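PDB 6EEW: aromatic-L-amino-acid decarboxylase from Catharanthus roseus, which catalyses the pyridoxal 5'-phosphate-dependent decarboxylation of L-tryptophan to tryptamine and of 5-hydroxy-L-tryptophan to serotonin. Local coordinates for residues Met400-Phe414 and Val482-Asp494. Numbering follows the deposited sequence.
Unlike the reference sequence in segment 400-414: Ala401 (reference Gly).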
ATOM      1  N   MET A 400     -21.823  21.565  10.149  0.71 58.66           N
ATOM      2  CA  MET A 400     -22.020  20.965  11.468  0.71 56.29           C
ATOM      3  C   MET A 400     -20.912  21.384  12.432  0.71 53.23           C
ATOM      4  O   MET A 400     -21.173  21.641  13.617  0.71 54.09           O
ATOM      5  CB  MET A 400     -22.125  19.445  11.347  0.71 55.93           C
ATOM      6  CG  MET A 400     -23.486  18.981  10.807  0.71 57.94           C
ATOM      7  SD  MET A 400     -23.693  17.185  10.640  0.71 61.21           S
ATOM      8  CE  MET A 400     -23.790  16.694  12.351  0.71 62.96           C
ATOM      9  N   ALA A 401     -19.677  21.513  11.936  1.00 50.33           N
ATOM     10  CA  ALA A 401     -18.594  21.970  12.801  1.00 51.80           C
ATOM     11  C   ALA A 401     -18.763  23.436  13.201  1.00 58.27           C
ATOM     12  O   ALA A 401     -18.519  23.803  14.355  1.00 61.68           O
ATOM     13  CB  ALA A 401     -17.251  21.757  12.109  1.00 47.70           C
ATOM     14  N   LYS A 402     -19.137  24.297  12.252  1.00 65.17           N
ATOM     15  CA  LYS A 402     -19.384  25.703  12.571  1.00 61.38           C
ATOM     16  C   LYS A 402     -20.481  25.831  13.616  1.00 56.53           C
ATOM     17  O   LYS A 402     -20.377  26.628  14.559  1.00 55.69           O
ATOM     18  CB  LYS A 402     -19.753  26.457  11.293  1.00 62.15           C
ATOM     19  CG  LYS A 402     -19.711  27.974  11.375  1.00 66.27           C
ATOM     20  CD  LYS A 402     -19.978  28.570   9.995  1.00 69.51           C
ATOM     21  CE  LYS A 402     -19.887  30.094   9.989  1.00 70.94           C
ATOM     22  NZ  LYS A 402     -20.941  30.716  10.822  1.00 69.91           N
ATOM     23  N   MET A 403     -21.554  25.060  13.448  1.00 59.92           N
ATOM     24  CA  MET A 403     -22.627  25.015  14.434  1.00 61.93           C
ATOM     25  C   MET A 403     -22.098  24.607  15.808  1.00 58.94           C
ATOM     26  O   MET A 403     -22.447  25.218  16.830  1.00 54.45           O
ATOM     27  CB  MET A 403     -23.703  24.050  13.933  1.00 69.77           C
ATOM     28  CG  MET A 403     -24.967  23.946  14.745  1.00 83.19           C
ATOM     29  SD  MET A 403     -26.125  22.829  13.911  1.00 91.43           S
ATOM     30  CE  MET A 403     -25.242  21.268  14.006  1.00 87.03           C
ATOM     31  N   PHE A 404     -21.264  23.554  15.859  1.00 53.80           N
ATOM     32  CA  PHE A 404     -20.717  23.127  17.149  1.00 54.66           C
ATOM     33  C   PHE A 404     -19.841  24.207  17.775  1.00 57.46           C
ATOM     34  O   PHE A 404     -19.879  24.424  18.995  1.00 61.29           O
ATOM     35  CB  PHE A 404     -19.913  21.834  17.013  1.00 54.85           C
ATOM     36  CG  PHE A 404     -19.293  21.398  18.310  1.00 53.06           C
ATOM     37  CD1 PHE A 404     -20.002  20.598  19.191  1.00 51.74           C
ATOM     38  CD2 PHE A 404     -18.022  21.836  18.676  1.00 54.25           C
ATOM     39  CE1 PHE A 404     -19.455  20.221  20.398  1.00 57.14           C
ATOM     40  CE2 PHE A 404     -17.467  21.463  19.883  1.00 57.14           C
ATOM     41  CZ  PHE A 404     -18.180  20.648  20.746  1.00 59.40           C
ATOM     42  N   GLU A 405     -19.032  24.882  16.957  1.00 57.72           N
ATOM     43  CA  GLU A 405     -18.215  25.978  17.468  1.00 60.38           C
ATOM     44  C   GLU A 405     -19.091  27.070  18.064  1.00 68.45           C
ATOM     45  O   GLU A 405     -18.803  27.593  19.148  1.00 70.69           O
ATOM     46  CB  GLU A 405     -17.361  26.564  16.344  1.00 56.38           C
ATOM     47  CG  GLU A 405     -16.627  27.827  16.750  1.00 59.84           C
ATOM     48  CD  GLU A 405     -16.027  28.554  15.566  1.00 63.55           C
ATOM     49  OE1 GLU A 405     -16.339  28.179  14.413  1.00 67.23           O
ATOM     50  OE2 GLU A 405     -15.245  29.499  15.790  1.00 67.59           O
ATOM     51  N   GLU A 406     -20.180  27.410  17.372  1.00 72.15           N
ATOM     52  CA  GLU A 406     -21.087  28.442  17.867  1.00 72.49           C
ATOM     53  C   GLU A 406     -21.675  28.043  19.212  1.00 68.42           C
ATOM     54  O   GLU A 406     -21.725  28.855  20.143  1.00 65.12           O
ATOM     55  CB  GLU A 406     -22.187  28.673  16.838  1.00 71.38           C
ATOM     56  CG  GLU A 406     -21.651  29.123  15.494  1.00 78.65           C
ATOM     57  CD  GLU A 406     -22.728  29.185  14.429  1.00 86.00           C
ATOM     58  OE1 GLU A 406     -23.924  29.152  14.784  1.00 90.94           O
ATOM     59  OE2 GLU A 406     -22.376  29.263  13.232  1.00 87.32           O
ATOM     60  N   TRP A 407     -22.083  26.778  19.347  1.00 70.69           N
ATOM     61  CA  TRP A 407     -22.540  26.285  20.644  1.00 70.66           C
ATOM     62  C   TRP A 407     -21.470  26.486  21.716  1.00 71.06           C
ATOM     63  O   TRP A 407     -21.752  27.002  22.804  1.00 74.89           O
ATOM     64  CB  TRP A 407     -22.909  24.800  20.550  1.00 68.46           C
ATOM     65  CG  TRP A 407     -24.070  24.514  19.668  1.00 66.11           C
ATOM     66  CD1 TRP A 407     -25.068  25.370  19.320  1.00 71.58           C
ATOM     67  CD2 TRP A 407     -24.346  23.280  19.001  1.00 59.97           C
ATOM     68  NE1 TRP A 407     -25.959  24.743  18.483  1.00 72.18           N
ATOM     69  CE2 TRP A 407     -25.533  23.462  18.266  1.00 63.51           C
ATOM     70  CE3 TRP A 407     -23.702  22.038  18.950  1.00 65.47           C
ATOM     71  CZ2 TRP A 407     -26.097  22.449  17.494  1.00 66.93           C
ATOM     72  CZ3 TRP A 407     -24.260  21.032  18.183  1.00 66.62           C
ATOM     73  CH2 TRP A 407     -25.445  21.242  17.461  1.00 65.41           C
ATOM     74  N   VAL A 408     -20.229  26.092  21.420  1.00 64.31           N
ATOM     75  CA  VAL A 408     -19.165  26.206  22.417  1.00 60.09           C
ATOM     76  C   VAL A 408     -18.957  27.655  22.838  1.00 58.31           C
ATOM     77  O   VAL A 408     -18.800  27.953  24.030  1.00 55.45           O
ATOM     78  CB  VAL A 408     -17.858  25.586  21.890  1.00 64.46           C
ATOM     79  CG1 VAL A 408     -16.706  25.934  22.820  1.00 65.68           C
ATOM     80  CG2 VAL A 408     -17.998  24.075  21.761  1.00 67.72           C
ATOM     81  N   ARG A 409     -18.960  28.585  21.873  1.00 62.45           N
ATOM     82  CA  ARG A 409     -18.762  29.993  22.218  1.00 68.39           C
ATOM     83  C   ARG A 409     -19.882  30.525  23.098  1.00 70.19           C
ATOM     84  O   ARG A 409     -19.673  31.490  23.841  1.00 76.75           O
ATOM     85  CB  ARG A 409     -18.629  30.858  20.966  1.00 69.54           C
ATOM     86  CG  ARG A 409     -17.377  30.578  20.151  1.00 64.42           C
ATOM     87  CD  ARG A 409     -17.248  31.565  18.999  1.00 65.14           C
ATOM     88  NE  ARG A 409     -16.118  31.263  18.127  1.00 66.82           N
ATOM     89  CZ  ARG A 409     -14.864  31.619  18.384  1.00 64.21           C
ATOM     90  NH1 ARG A 409     -14.581  32.296  19.492  1.00 63.15           N
ATOM     91  NH2 ARG A 409     -13.892  31.300  17.535  1.00 60.09           N
ATOM     92  N   SER A 410     -21.077  29.932  23.025  1.00 71.16           N
ATOM     93  CA  SER A 410     -22.169  30.387  23.881  1.00 73.21           C
ATOM     94  C   SER A 410     -21.951  30.022  25.340  1.00 77.27           C
ATOM     95  O   SER A 410     -22.685  30.520  26.200  1.00 82.77           O
ATOM     96  CB  SER A 410     -23.504  29.806  23.413  1.00 70.82           C
ATOM     97  OG  SER A 410     -23.781  30.183  22.080  1.00 70.63           O
ATOM     98  N   ASP A 411     -20.960  29.184  25.642  1.00 76.49           N
ATOM     99  CA  ASP A 411     -20.685  28.760  27.009  1.00 80.40           C
ATOM    100  C   ASP A 411     -19.380  29.403  27.458  1.00 81.52           C
ATOM    101  O   ASP A 411     -18.304  29.078  26.938  1.00 82.75           O
ATOM    102  CB  ASP A 411     -20.613  27.242  27.127  1.00 80.96           C
ATOM    103  CG  ASP A 411     -20.578  26.777  28.573  1.00 85.00           C
ATOM    104  OD1 ASP A 411     -19.943  27.466  29.399  1.00 88.44           O
ATOM    105  OD2 ASP A 411     -21.187  25.727  28.885  1.00 85.72           O
ATOM    106  N   SER A 412     -19.485  30.317  28.424  1.00 80.19           N
ATOM    107  CA  SER A 412     -18.351  31.105  28.884  1.00 77.21           C
ATOM    108  C   SER A 412     -17.347  30.280  29.674  1.00 76.71           C
ATOM    109  O   SER A 412     -16.272  30.797  30.000  1.00 81.97           O
ATOM    110  CB  SER A 412     -18.849  32.287  29.719  1.00 76.58           C
ATOM    111  OG  SER A 412     -19.686  31.839  30.764  1.00 74.47           O
ATOM    112  N   ARG A 413     -17.689  29.039  30.032  1.00 69.39           N
ATOM    113  CA  ARG A 413     -16.729  28.172  30.699  1.00 64.15           C
ATOM    114  C   ARG A 413     -15.708  27.617  29.716  1.00 63.07           C
ATOM    115  O   ARG A 413     -14.574  27.321  30.103  1.00 67.63           O
ATOM    116  CB  ARG A 413     -17.451  27.017  31.392  1.00 62.25           C
ATOM    117  CG  ARG A 413     -18.455  27.453  32.442  1.00 69.12           C
ATOM    118  CD  ARG A 413     -19.275  26.271  32.943  1.00 76.04           C
ATOM    119  NE  ARG A 413     -19.939  25.546  31.859  1.00 78.48           N
ATOM    120  CZ  ARG A 413     -20.777  24.529  32.045  1.00 80.96           C
ATOM    121  NH1 ARG A 413     -21.062  24.116  33.274  1.00 81.13           N
ATOM    122  NH2 ARG A 413     -21.335  23.927  31.004  1.00 83.16           N
ATOM    123  N   PHE A 414     -16.082  27.515  28.449  1.00 61.99           N
ATOM    124  CA  PHE A 414     -15.248  26.966  27.395  1.00 60.87           C
ATOM    125  C   PHE A 414     -14.665  28.087  26.543  1.00 63.35           C
ATOM    126  O   PHE A 414     -15.123  29.231  26.575  1.00 61.60           O
ATOM    127  CB  PHE A 414     -16.063  26.015  26.520  1.00 60.53           C
ATOM    128  CG  PHE A 414     -16.551  24.790  27.242  1.00 62.50           C
ATOM    129  CD1 PHE A 414     -17.724  24.821  27.975  1.00 65.67           C
ATOM    130  CD2 PHE A 414     -15.865  23.591  27.141  1.00 61.79           C
ATOM    131  CE1 PHE A 414     -18.182  23.693  28.626  1.00 65.96           C
ATOM    132  CE2 PHE A 414     -16.322  22.457  27.786  1.00 62.31           C
ATOM    133  CZ  PHE A 414     -17.479  22.507  28.528  1.00 66.54           C
ATOM    134  N   VAL A 482     -24.345  15.541  16.656  1.00 69.06           N
ATOM    135  CA  VAL A 482     -23.527  16.618  17.200  1.00 66.08           C
ATOM    136  C   VAL A 482     -24.254  17.293  18.348  1.00 61.46           C
ATOM    137  O   VAL A 482     -23.648  17.616  19.381  1.00 58.15           O
ATOM    138  CB  VAL A 482     -23.146  17.622  16.096  1.00 66.16           C
ATOM    139  CG1 VAL A 482     -22.278  18.745  16.663  1.00 67.16           C
ATOM    140  CG2 VAL A 482     -22.425  16.912  14.987  1.00 59.43           C
ATOM    141  N   ARG A 483     -25.565  17.517  18.186  0.51 63.09           N
ATOM    142  CA  ARG A 483     -26.350  18.099  19.271  0.51 67.02           C
ATOM    143  C   ARG A 483     -26.227  17.270  20.544  0.51 70.99           C
ATOM    144  O   ARG A 483     -26.022  17.812  21.637  0.51 74.01           O
ATOM    145  CB  ARG A 483     -27.816  18.232  18.857  0.51 69.12           C
ATOM    146  CG  ARG A 483     -28.055  19.233  17.746  0.51 68.45           C
ATOM    147  CD  ARG A 483     -29.491  19.211  17.268  0.51 65.63           C
ATOM    148  NE  ARG A 483     -29.708  20.177  16.195  0.51 62.80           N
ATOM    149  CZ  ARG A 483     -29.725  21.494  16.377  0.51 64.95           C
ATOM    150  NH1 ARG A 483     -29.527  22.002  17.586  0.51 63.18           N
ATOM    151  NH2 ARG A 483     -29.942  22.303  15.349  0.51 67.58           N
ATOM    152  N   ARG A 484     -26.345  15.946  20.421  1.00 72.76           N
ATOM    153  CA  ARG A 484     -26.290  15.096  21.605  1.00 74.61           C
ATOM    154  C   ARG A 484     -24.886  15.034  22.195  1.00 68.55           C
ATOM    155  O   ARG A 484     -24.736  14.959  23.419  1.00 66.88           O
ATOM    156  CB  ARG A 484     -26.788  13.690  21.288  1.00 79.53           C
ATOM    157  CG  ARG A 484     -28.233  13.623  20.822  1.00 87.34           C
ATOM    158  CD  ARG A 484     -28.727  12.186  20.902  1.00 98.88           C
ATOM    159  NE  ARG A 484     -27.872  11.261  20.162  1.00104.54           N
ATOM    160  CZ  ARG A 484     -28.057   9.946  20.119  1.00107.58           C
ATOM    161  NH1 ARG A 484     -29.072   9.396  20.773  1.00109.32           N
ATOM    162  NH2 ARG A 484     -27.224   9.177  19.425  1.00107.97           N
ATOM    163  N   VAL A 485     -23.850  15.076  21.357  1.00 61.53           N
ATOM    164  CA  VAL A 485     -22.494  15.140  21.895  1.00 58.89           C
ATOM    165  C   VAL A 485     -22.315  16.405  22.717  1.00 60.53           C
ATOM    166  O   VAL A 485     -21.744  16.382  23.811  1.00 62.62           O
ATOM    167  CB  VAL A 485     -21.450  15.069  20.769  1.00 56.92           C
ATOM    168  CG1 VAL A 485     -20.086  15.439  21.328  1.00 61.69           C
ATOM    169  CG2 VAL A 485     -21.398  13.675  20.179  1.00 59.52           C
ATOM    170  N   TRP A 486     -22.778  17.535  22.190  1.00 63.97           N
ATOM    171  CA  TRP A 486     -22.656  18.784  22.937  1.00 67.00           C
ATOM    172  C   TRP A 486     -23.449  18.728  24.240  1.00 69.44           C
ATOM    173  O   TRP A 486     -22.969  19.174  25.294  1.00 73.03           O
ATOM    174  CB  TRP A 486     -23.100  19.955  22.065  1.00 67.53           C
ATOM    175  CG  TRP A 486     -23.117  21.244  22.785  1.00 73.17           C
ATOM    176  CD1 TRP A 486     -24.169  22.105  22.913  1.00 73.12           C
ATOM    177  CD2 TRP A 486     -22.038  21.814  23.531  1.00 72.52           C
ATOM    178  NE1 TRP A 486     -23.800  23.194  23.661  1.00 70.54           N
ATOM    179  CE2 TRP A 486     -22.498  23.038  24.059  1.00 71.10           C
ATOM    180  CE3 TRP A 486     -20.722  21.415  23.791  1.00 68.70           C
ATOM    181  CZ2 TRP A 486     -21.691  23.867  24.833  1.00 72.54           C
ATOM    182  CZ3 TRP A 486     -19.921  22.239  24.558  1.00 70.48           C
ATOM    183  CH2 TRP A 486     -20.411  23.450  25.076  1.00 73.25           C
ATOM    184  N   ASP A 487     -24.659  18.169  24.196  1.00 68.44           N
ATOM    185  CA  ASP A 487     -25.425  17.992  25.428  1.00 72.17           C
ATOM    186  C   ASP A 487     -24.646  17.157  26.438  1.00 69.08           C
ATOM    187  O   ASP A 487     -24.568  17.504  27.624  1.00 66.72           O
ATOM    188  CB  ASP A 487     -26.771  17.332  25.118  1.00 79.85           C
ATOM    189  CG  ASP A 487     -27.721  18.258  24.389  1.00 86.09           C
ATOM    190  OD1 ASP A 487     -27.611  19.486  24.572  1.00 88.69           O
ATOM    191  OD2 ASP A 487     -28.564  17.756  23.611  1.00 89.96           O
ATOM    192  N   LEU A 488     -24.047  16.054  25.980  1.00 68.52           N
ATOM    193  CA  LEU A 488     -23.287  15.188  26.873  1.00 63.69           C
ATOM    194  C   LEU A 488     -22.089  15.920  27.456  1.00 66.50           C
ATOM    195  O   LEU A 488     -21.775  15.774  28.644  1.00 73.37           O
ATOM    196  CB  LEU A 488     -22.823  13.943  26.119  1.00 61.10           C
ATOM    197  CG  LEU A 488     -21.974  12.933  26.903  1.00 57.80           C
ATOM    198  CD1 LEU A 488     -22.772  12.301  28.027  1.00 57.98           C
ATOM    199  CD2 LEU A 488     -21.327  11.879  26.000  1.00 52.37           C
ATOM    200  N   ILE A 489     -21.379  16.675  26.619  1.00 68.05           N
ATOM    201  CA  ILE A 489     -20.229  17.440  27.087  1.00 72.06           C
ATOM    202  C   ILE A 489     -20.650  18.379  28.207  1.00 74.95           C
ATOM    203  O   ILE A 489     -19.992  18.463  29.254  1.00 74.08           O
ATOM    204  CB  ILE A 489     -19.578  18.199  25.917  1.00 71.61           C
ATOM    205  CG1 ILE A 489     -19.054  17.201  24.872  1.00 69.63           C
ATOM    206  CG2 ILE A 489     -18.491  19.129  26.427  1.00 73.03           C
ATOM    207  CD1 ILE A 489     -18.443  17.832  23.640  1.00 66.29           C
ATOM    208  N   GLN A 490     -21.774  19.077  28.016  1.00 73.08           N
ATOM    209  CA  GLN A 490     -22.241  19.996  29.046  1.00 74.17           C
ATOM    210  C   GLN A 490     -22.628  19.251  30.318  1.00 81.87           C
ATOM    211  O   GLN A 490     -22.337  19.714  31.428  1.00 86.96           O
ATOM    212  CB  GLN A 490     -23.414  20.829  28.526  1.00 75.38           C
ATOM    213  CG  GLN A 490     -22.996  22.022  27.680  1.00 73.04           C
ATOM    214  CD  GLN A 490     -24.160  22.925  27.322  1.00 78.74           C
ATOM    215  OE1 GLN A 490     -25.199  22.467  26.839  1.00 80.83           O
ATOM    216  NE2 GLN A 490     -24.002  24.219  27.584  1.00 78.92           N
ATOM    217  N   LYS A 491     -23.294  18.099  30.186  1.00 83.84           N
ATOM    218  CA  LYS A 491     -23.663  17.336  31.377  1.00 86.03           C
ATOM    219  C   LYS A 491     -22.426  16.900  32.151  1.00 84.22           C
ATOM    220  O   LYS A 491     -22.371  17.019  33.381  1.00 88.36           O
ATOM    221  CB  LYS A 491     -24.507  16.112  31.015  1.00 88.67           C
ATOM    222  CG  LYS A 491     -24.882  15.281  32.252  1.00 92.80           C
ATOM    223  CD  LYS A 491     -25.717  14.051  31.925  1.00 98.10           C
ATOM    224  CE  LYS A 491     -24.911  12.992  31.186  1.00 99.63           C
ATOM    225  NZ  LYS A 491     -25.673  11.715  31.031  1.00100.03           N
ATOM    226  N   LEU A 492     -21.427  16.372  31.445  1.00 78.13           N
ATOM    227  CA  LEU A 492     -20.224  15.908  32.124  1.00 78.79           C
ATOM    228  C   LEU A 492     -19.442  17.065  32.724  1.00 79.04           C
ATOM    229  O   LEU A 492     -18.779  16.899  33.753  1.00 80.09           O
ATOM    230  CB  LEU A 492     -19.354  15.104  31.161  1.00 79.05           C
ATOM    231  CG  LEU A 492     -20.010  13.818  30.654  1.00 77.08           C
ATOM    232  CD1 LEU A 492     -19.076  13.034  29.735  1.00 71.91           C
ATOM    233  CD2 LEU A 492     -20.466  12.970  31.826  1.00 78.95           C
ATOM    234  N   THR A 493     -19.519  18.248  32.113  1.00 80.78           N
ATOM    235  CA  THR A 493     -18.878  19.411  32.710  1.00 77.51           C
ATOM    236  C   THR A 493     -19.597  19.827  33.985  1.00 75.86           C
ATOM    237  O   THR A 493     -18.953  20.132  34.992  1.00 77.88           O
ATOM    238  CB  THR A 493     -18.845  20.567  31.711  1.00 77.03           C
ATOM    239  OG1 THR A 493     -18.095  20.178  30.553  1.00 73.64           O
ATOM    240  CG2 THR A 493     -18.207  21.799  32.338  1.00 76.95           C
ATOM    241  N   ASP A 494     -20.933  19.807  33.974  1.00 77.18           N
ATOM    242  CA  ASP A 494     -21.682  20.093  35.196  1.00 85.59           C
ATOM    243  C   ASP A 494     -21.304  19.119  36.302  1.00 92.29           C
ATOM    244  O   ASP A 494     -20.964  19.528  37.418  1.00 93.87           O
ATOM    245  CB  ASP A 494     -23.188  20.046  34.927  1.00 92.75           C
ATOM    246  CG  ASP A 494     -23.652  21.141  33.980  1.00100.40           C
ATOM    247  OD1 ASP A 494     -22.930  22.153  33.829  1.00102.61           O
ATOM    248  OD2 ASP A 494     -24.742  20.994  33.384  1.00101.93           O
TER
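Two helices of the C-terminal alpha/beta domain, 375-409 and 479-496, run side by side with their segment axes 24° from parallel, and the indole of Trp486 is wedged between them. With CG anti to the backbone N (chi1 175°), it reaches across to helix 375-409, where CB of Trp407 sits over one face as a CH-pi contact, 3.8 Å from the centroid of the five-membered ring. The opposite face is covered by CG of Gln490. The two indoles are nearly parallel but offset so far that they hardly overlap. At the far end of the Trp486 ring, the edge at CH2 points at the face of Phe414, 4.2 Å from its CD1, completing an edge-to-face pair. Phe404 comes in obliquely, CE1 lying 3.8 Å from CE3 of Trp486, while the Trp407 benzene ring touches Val482 CG1 through CZ3 (3.4 Å) and CG of Arg483, whose guanidinium is salt-bridged to Glu479.

Beyond this aromatic cluster, Arg413 grips Asp411 side-on through NE and NH2, and its NH1 makes a nearly straight salt bridge to Asp494 OD1 (2.8 Å). CG2 of Thr493 lies over one face of the Arg413 guanidinium. Asp411 OD1 also accepts a hydrogen bond from the backbone N of Arg413 (2.8 Å), an Asx turn leading toward strand 414-416. Strand 424-429 packs against Phe404, Phe414 and Thr493, giving the helix-on-antiparallel-sheet layering of the small C-terminal domain in fold-type I PLP decarboxylases.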